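Long-range contacts in YrdC-like domain-containing protein (Streptococcus mutans, PDB 3L7V), which is of unknown function but probably binds double-stranded RNA and may take part in tRNA modification: residues 129-134 with 159-164; 236-241 with 271-276. One frame throughout, in Å; residues are numbered along the deposited sequence.

Interaction 1: residues 129-134 with 159-164; sequences CILPWK and SCFVIK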
loop_
_atom_site.group_PDB
_atom_site.type_symbol
_atom_site.label_atom_id
_atom_site.label_comp_id
_atom_site.label_asym_id
_atom_site.label_seq_id
_atom_site.Cartn_x
_atom_site.Cartn_y
_atom_site.Cartn_z
ATOM N N CYS A 129 5.208 -0.898 -5.351
ATOM C CA CYS A 129 5.660 -1.600 -6.556
ATOM C C CYS A 129 4.833 -2.852 -6.827
ATOM O O CYS A 129 4.532 -3.623 -5.908
ATOM C CB CYS A 129 7.151 -1.997 -6.475
ATOM S SG CYS A 129 8.412 -0.661 -6.384
ATOM N N ILE A 130 4.501 -3.064 -8.096
ATOM C CA ILE A 130 3.753 -4.238 -8.532
ATOM C C ILE A 130 4.707 -5.407 -8.759
ATOM O O ILE A 130 5.541 -5.364 -9.676
ATOM C CB ILE A 130 2.970 -3.944 -9.830
ATOM C CG1 ILE A 130 2.047 -2.745 -9.623
ATOM C CG2 ILE A 130 2.165 -5.173 -10.292
ATOM C CD1 ILE A 130 1.160 -2.472 -10.801
ATOM N N LEU A 131 4.572 -6.440 -7.917
ATOM C CA LEU A 131 5.432 -7.636 -7.935
ATOM C C LEU A 131 4.651 -8.983 -7.976
ATOM O O LEU A 131 3.474 -9.028 -7.640
ATOM C CB LEU A 131 6.367 -7.607 -6.712
ATOM C CG LEU A 131 7.414 -6.481 -6.670
ATOM C CD1 LEU A 131 7.989 -6.279 -5.261
ATOM C CD2 LEU A 131 8.534 -6.726 -7.707
ATOM N N PRO A 132 5.315 -10.082 -8.384
ATOM C CA PRO A 132 4.728 -11.432 -8.275
ATOM C C PRO A 132 4.943 -12.030 -6.882
ATOM O O PRO A 132 5.870 -11.622 -6.190
ATOM C CB PRO A 132 5.531 -12.262 -9.292
ATOM C CG PRO A 132 6.536 -11.291 -9.941
ATOM C CD PRO A 132 6.656 -10.121 -8.995
ATOM N N TRP A 133 4.115 -12.989 -6.479
ATOM C CA TRP A 133 4.320 -13.707 -5.203
ATOM C C TRP A 133 5.305 -14.863 -5.347
ATOM O O TRP A 133 5.355 -15.523 -6.389
ATOM C CB TRP A 133 2.995 -14.267 -4.650
ATOM C CG TRP A 133 2.071 -13.236 -4.059
ATOM C CD1 TRP A 133 1.354 -12.284 -4.738
ATOM C CD2 TRP A 133 1.749 -13.064 -2.668
ATOM N NE1 TRP A 133 0.617 -11.527 -3.853
ATOM C CE2 TRP A 133 0.836 -11.988 -2.580
ATOM C CE3 TRP A 133 2.142 -13.713 -1.490
ATOM C CZ2 TRP A 133 0.316 -11.544 -1.359
ATOM C CZ3 TRP A 133 1.623 -13.269 -0.278
ATOM C CH2 TRP A 133 0.718 -12.196 -0.226
ATOM N N LYS A 134 6.077 -15.118 -4.299
ATOM C CA LYS A 134 6.864 -16.353 -4.227
ATOM C C LYS A 134 5.938 -17.568 -4.192
ATOM O O LYS A 134 4.952 -17.575 -3.455
ATOM C CB LYS A 134 7.754 -16.351 -2.989
ATOM C CG LYS A 134 8.939 -15.430 -3.106
ATOM C CD LYS A 134 9.320 -14.883 -1.748
ATOM C CE LYS A 134 10.456 -15.664 -1.138
ATOM N NZ LYS A 134 11.704 -15.322 -1.859
ATOM N N SER A 159 0.581 -8.406 -6.835
ATOM C CA SER A 159 0.005 -7.393 -5.931
ATOM C C SER A 159 0.876 -6.139 -5.891
ATOM O O SER A 159 2.026 -6.161 -6.364
ATOM C CB SER A 159 -0.145 -7.921 -4.497
ATOM O OG SER A 159 -0.966 -9.077 -4.413
ATOM N N CYS A 160 0.326 -5.052 -5.335
ATOM C CA CYS A 160 1.102 -3.845 -5.037
ATOM C C CYS A 160 1.576 -3.862 -3.576
ATOM O O CYS A 160 0.750 -3.806 -2.663
ATOM C CB CYS A 160 0.279 -2.570 -5.298
ATOM S SG CYS A 160 1.200 -1.001 -4.991
ATOM N N PHE A 161 2.893 -3.930 -3.365
ATOM C CA PHE A 161 3.482 -3.947 -2.016
ATOM C C PHE A 161 4.002 -2.546 -1.625
ATOM O O PHE A 161 4.832 -1.976 -2.331
ATOM C CB PHE A 161 4.640 -4.973 -1.938
ATOM C CG PHE A 161 4.201 -6.421 -2.038
ATOM C CD1 PHE A 161 3.966 -7.175 -0.893
ATOM C CD2 PHE A 161 4.038 -7.027 -3.274
ATOM C CE1 PHE A 161 3.570 -8.493 -0.983
ATOM C CE2 PHE A 161 3.634 -8.348 -3.371
ATOM C CZ PHE A 161 3.401 -9.084 -2.223
ATOM N N VAL A 162 3.541 -2.009 -0.498
ATOM C CA VAL A 162 3.817 -0.610 -0.121
ATOM C C VAL A 162 4.571 -0.504 1.198
ATOM O O VAL A 162 4.249 -1.230 2.128
ATOM C CB VAL A 162 2.492 0.173 0.067
ATOM C CG1 VAL A 162 2.770 1.639 0.276
ATOM C CG2 VAL A 162 1.581 -0.025 -1.120
ATOM N N ILE A 163 5.542 0.414 1.280
ATOM C CA ILE A 163 6.272 0.725 2.526
ATOM C C ILE A 163 6.202 2.217 2.876
ATOM O O ILE A 163 5.924 3.037 2.014
ATOM C CB ILE A 163 7.806 0.395 2.426
ATOM C CG1 ILE A 163 8.421 1.060 1.179
ATOM C CG2 ILE A 163 8.067 -1.104 2.469
ATOM C CD1 ILE A 163 9.942 1.045 1.123
ATOM N N LYS A 164 6.489 2.552 4.139
ATOM C CA LYS A 164 6.603 3.942 4.627
ATOM C C LYS A 164 5.425 4.843 4.254
ATOM O O LYS A 164 5.605 5.996 3.868
ATOM C CB LYS A 164 7.933 4.597 4.187
ATOM C CG LYS A 164 9.198 3.937 4.754
ATOM C CD LYS A 164 9.227 3.960 6.293
ATOM C CE LYS A 164 10.387 3.127 6.855
ATOM N NZ LYS A 164 10.452 3.237 8.351
#
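The indole of Trp133 and the ring of Phe161 lean against each other with their planes at 57°. Phe161 brings only its far end: CZ sits over one face of the indole, toward the rim, 3.9 Å from Trp133 CE2. At the indole's edge, Trp133 NE1 donates to Ser159 OG at 3.0 Å, nearly straight (171°) and in the ring plane. Ser159 OG stands beside its own backbone N, anti to the carbonyl carbon (chi1 -59°), which brings it to that edge. Face and edge are thus engaged together, which resists rotation of the indole. Tryptophan suits the place by offering a broad apolar surface and an N-H, which the small serine can accept without pushing the ring away; its buried hydroxyl gives its own hydrogen to Met152 O.

The residues carrying these groups belong to, or directly follow, an antiparallel strand pair. Cys129 and Phe161 form one hydrogen-bonded pair, with Phe161 N to Cys129 O at 3.0 Å; Leu131 and Ser159 form the next, with Leu131 N to Ser159 O also at 3.0 Å. Leu131 shares a face of the sheet with Phe161, its CB 4.2 Å from Phe161 CD2, whereas Ile130 and Cys160 occupy the other face. Helix 111-123 covers Leu131 and Cys129 through Tyr117, helix 100-106 packs on both aromatic rings through Leu106, and strands 94-96 and 239-241 flank the pair in the mixed sheet.

Interaction 2: residues 236-241 with 271-276; sequences QGVMVS and LDIDKI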
loop_
_atom_site.group_PDB
_atom_site.type_symbol
_atom_site.label_atom_id
_atom_site.label_comp_id
_atom_site.label_asym_id
_atom_site.label_seq_id
_atom_site.Cartn_x
_atom_site.Cartn_y
_atom_site.Cartn_z
ATOM N N GLN A 236 -2.064 11.187 -3.647
ATOM C CA GLN A 236 -1.788 9.761 -3.751
ATOM C C GLN A 236 -0.279 9.516 -3.801
ATOM O O GLN A 236 0.499 10.450 -4.001
ATOM C CB GLN A 236 -2.428 9.221 -5.028
ATOM C CG GLN A 236 -1.978 9.980 -6.265
ATOM C CD GLN A 236 -2.860 9.743 -7.470
ATOM O OE1 GLN A 236 -2.494 10.098 -8.590
ATOM N NE2 GLN A 236 -4.027 9.138 -7.250
ATOM N N GLY A 237 0.130 8.263 -3.625
ATOM C CA GLY A 237 1.532 7.904 -3.754
ATOM C C GLY A 237 1.909 7.384 -5.137
ATOM O O GLY A 237 1.031 7.038 -5.943
ATOM N N VAL A 238 3.218 7.338 -5.401
ATOM C CA VAL A 238 3.769 6.855 -6.665
ATOM C C VAL A 238 3.620 5.338 -6.787
ATOM O O VAL A 238 3.774 4.626 -5.799
ATOM C CB VAL A 238 5.286 7.178 -6.762
ATOM C CG1 VAL A 238 5.931 6.403 -7.900
ATOM C CG2 VAL A 238 5.517 8.672 -6.916
HETATM N N MSE A 239 3.315 4.851 -7.988
HETATM C CA MSE A 239 3.334 3.401 -8.270
HETATM C C MSE A 239 4.322 3.039 -9.384
HETATM O O MSE A 239 4.338 3.692 -10.429
HETATM C CB MSE A 239 1.932 2.879 -8.631
HETATM C CG MSE A 239 1.089 2.456 -7.416
HETATM SE SE MSE A 239 -0.642 1.580 -7.822
HETATM C CE MSE A 239 -0.065 0.323 -9.168
ATOM N N VAL A 240 5.137 2.003 -9.164
ATOM C CA VAL A 240 6.107 1.538 -10.183
ATOM C C VAL A 240 5.890 0.066 -10.541
ATOM O O VAL A 240 5.919 -0.793 -9.661
ATOM C CB VAL A 240 7.581 1.708 -9.709
ATOM C CG1 VAL A 240 8.560 1.184 -10.762
ATOM C CG2 VAL A 240 7.890 3.156 -9.411
ATOM N N SER A 241 5.667 -0.233 -11.820
ATOM C CA SER A 241 5.529 -1.626 -12.249
ATOM C C SER A 241 6.890 -2.314 -12.436
ATOM O O SER A 241 7.745 -1.822 -13.174
ATOM C CB SER A 241 4.734 -1.716 -13.552
ATOM O OG SER A 241 4.569 -3.077 -13.922
ATOM N N LEU A 271 3.267 11.749 -4.479
ATOM C CA LEU A 271 4.149 12.314 -3.453
ATOM C C LEU A 271 5.640 11.955 -3.690
ATOM O O LEU A 271 5.984 10.785 -3.879
ATOM C CB LEU A 271 3.713 11.841 -2.054
ATOM C CG LEU A 271 4.388 12.530 -0.858
ATOM C CD1 LEU A 271 3.973 13.996 -0.741
ATOM C CD2 LEU A 271 4.130 11.805 0.461
ATOM N N ASP A 272 6.504 12.967 -3.677
ATOM C CA ASP A 272 7.963 12.798 -3.816
ATOM C C ASP A 272 8.446 12.170 -5.123
ATOM O O ASP A 272 9.492 11.523 -5.145
ATOM C CB ASP A 272 8.549 11.999 -2.641
ATOM C CG ASP A 272 8.722 12.834 -1.386
ATOM O OD1 ASP A 272 8.799 14.077 -1.484
ATOM O OD2 ASP A 272 8.789 12.240 -0.291
ATOM N N ILE A 273 7.704 12.360 -6.207
ATOM C CA ILE A 273 8.088 11.767 -7.488
ATOM C C ILE A 273 9.515 12.194 -7.911
ATOM O O ILE A 273 10.244 11.417 -8.528
ATOM C CB ILE A 273 7.037 12.062 -8.610
ATOM C CG1 ILE A 273 7.429 11.381 -9.928
ATOM C CG2 ILE A 273 6.821 13.569 -8.790
ATOM C CD1 ILE A 273 7.503 9.852 -9.835
ATOM N N ASP A 274 9.909 13.419 -7.566
ATOM C CA ASP A 274 11.250 13.904 -7.908
ATOM C C ASP A 274 12.393 13.078 -7.265
ATOM O O ASP A 274 13.391 12.768 -7.924
ATOM C CB ASP A 274 11.393 15.401 -7.570
ATOM C CG ASP A 274 11.285 15.685 -6.068
ATOM O OD1 ASP A 274 12.046 16.531 -5.564
ATOM O OD2 ASP A 274 10.453 15.056 -5.381
ATOM N N LYS A 275 12.258 12.719 -5.991
ATOM C CA LYS A 275 13.277 11.890 -5.331
ATOM C C LYS A 275 13.294 10.458 -5.862
ATOM O O LYS A 275 14.344 9.825 -5.943
ATOM C CB LYS A 275 13.089 11.869 -3.817
ATOM C CG LYS A 275 13.359 13.211 -3.123
ATOM C CD LYS A 275 12.846 13.185 -1.685
ATOM C CE LYS A 275 13.076 14.521 -0.988
ATOM N NZ LYS A 275 12.527 14.521 0.395
ATOM N N ILE A 276 12.126 9.948 -6.223
ATOM C CA ILE A 276 12.020 8.582 -6.728
ATOM C C ILE A 276 12.627 8.369 -8.128
ATOM O O ILE A 276 13.211 7.323 -8.404
ATOM C CB ILE A 276 10.551 8.083 -6.621
ATOM C CG1 ILE A 276 10.178 8.003 -5.129
ATOM C CG2 ILE A 276 10.377 6.740 -7.307
ATOM C CD1 ILE A 276 8.709 7.861 -4.820
HETATM O O HOH W 1 4.850 8.222 -3.256
#
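Val238, next to Met239 of strand 239-241, packs on the first turn of helix 273-283, the helix of a beta-alpha-beta crossover between the parallel strands 265-268 and 288-289. Its CB points toward the helix and already touches Ile276 CD1 at 4.0 Å. CG1 stands anti to the backbone N (chi1 167°), which swings CG2 to the position anti to the carbonyl carbon, and it is CG2 that makes the closer contacts. This one methyl meets Ile273 CD1 at 3.7 Å and Ile276 CD1 at 3.9 Å, and it also lies beside Leu271 O. The side chains of Val238 and Ile273 cross at about a right angle. Valine fits here because its branching at CB gives a short, blunt end, while the longer isoleucines reach it with their terminal methyls. Ile273 and Ile276, three residues apart, lie close enough around the helix to meet the same valine.

The backbones are joined just before the helix. Leu271 N donates to Gln236 O at 3.1 Å, in the carbonyl plane and almost straight (167°). Next in the chain, Gly237 has its CA 5.1 Å from Leu271 CA, the nearest CA pair of the two segments, perhaps because it has no side chain to hold the backbones apart; its carbonyl O is bonded by Arg268. Asp272 holds the N-cap position, but its side chain makes no capping bond; its carbonyl O accepts from Ile276 N. A single water completes the join, accepting from Val238 N at 2.8 Å and donating to Leu271 O at 2.9 Å.

After the N-terminal strands and helices, the chain enters strand 127-132, where interaction 1 opens, runs through helices 135-143 and 149-152 and returns in strand 158-163, closing that loop. It then passes through helix 167-180 and several further elements before residues 236-241. After strand 265-268 it returns once more, and interaction 2 closes a second loop at the start of helix 273-283. The two contacts follow in series, neither nested nor crossed. They meet in the sheet, where strands 127-132 and 239-241 are neighbours: Ile130 N lies 3.1 Å from Val240 O, a probable hydrogen bond, and Ile130 CD1 packs on Met239 CE. Strands 158-163, 127-132 and 239-241 are thereby joined to helix 273-283.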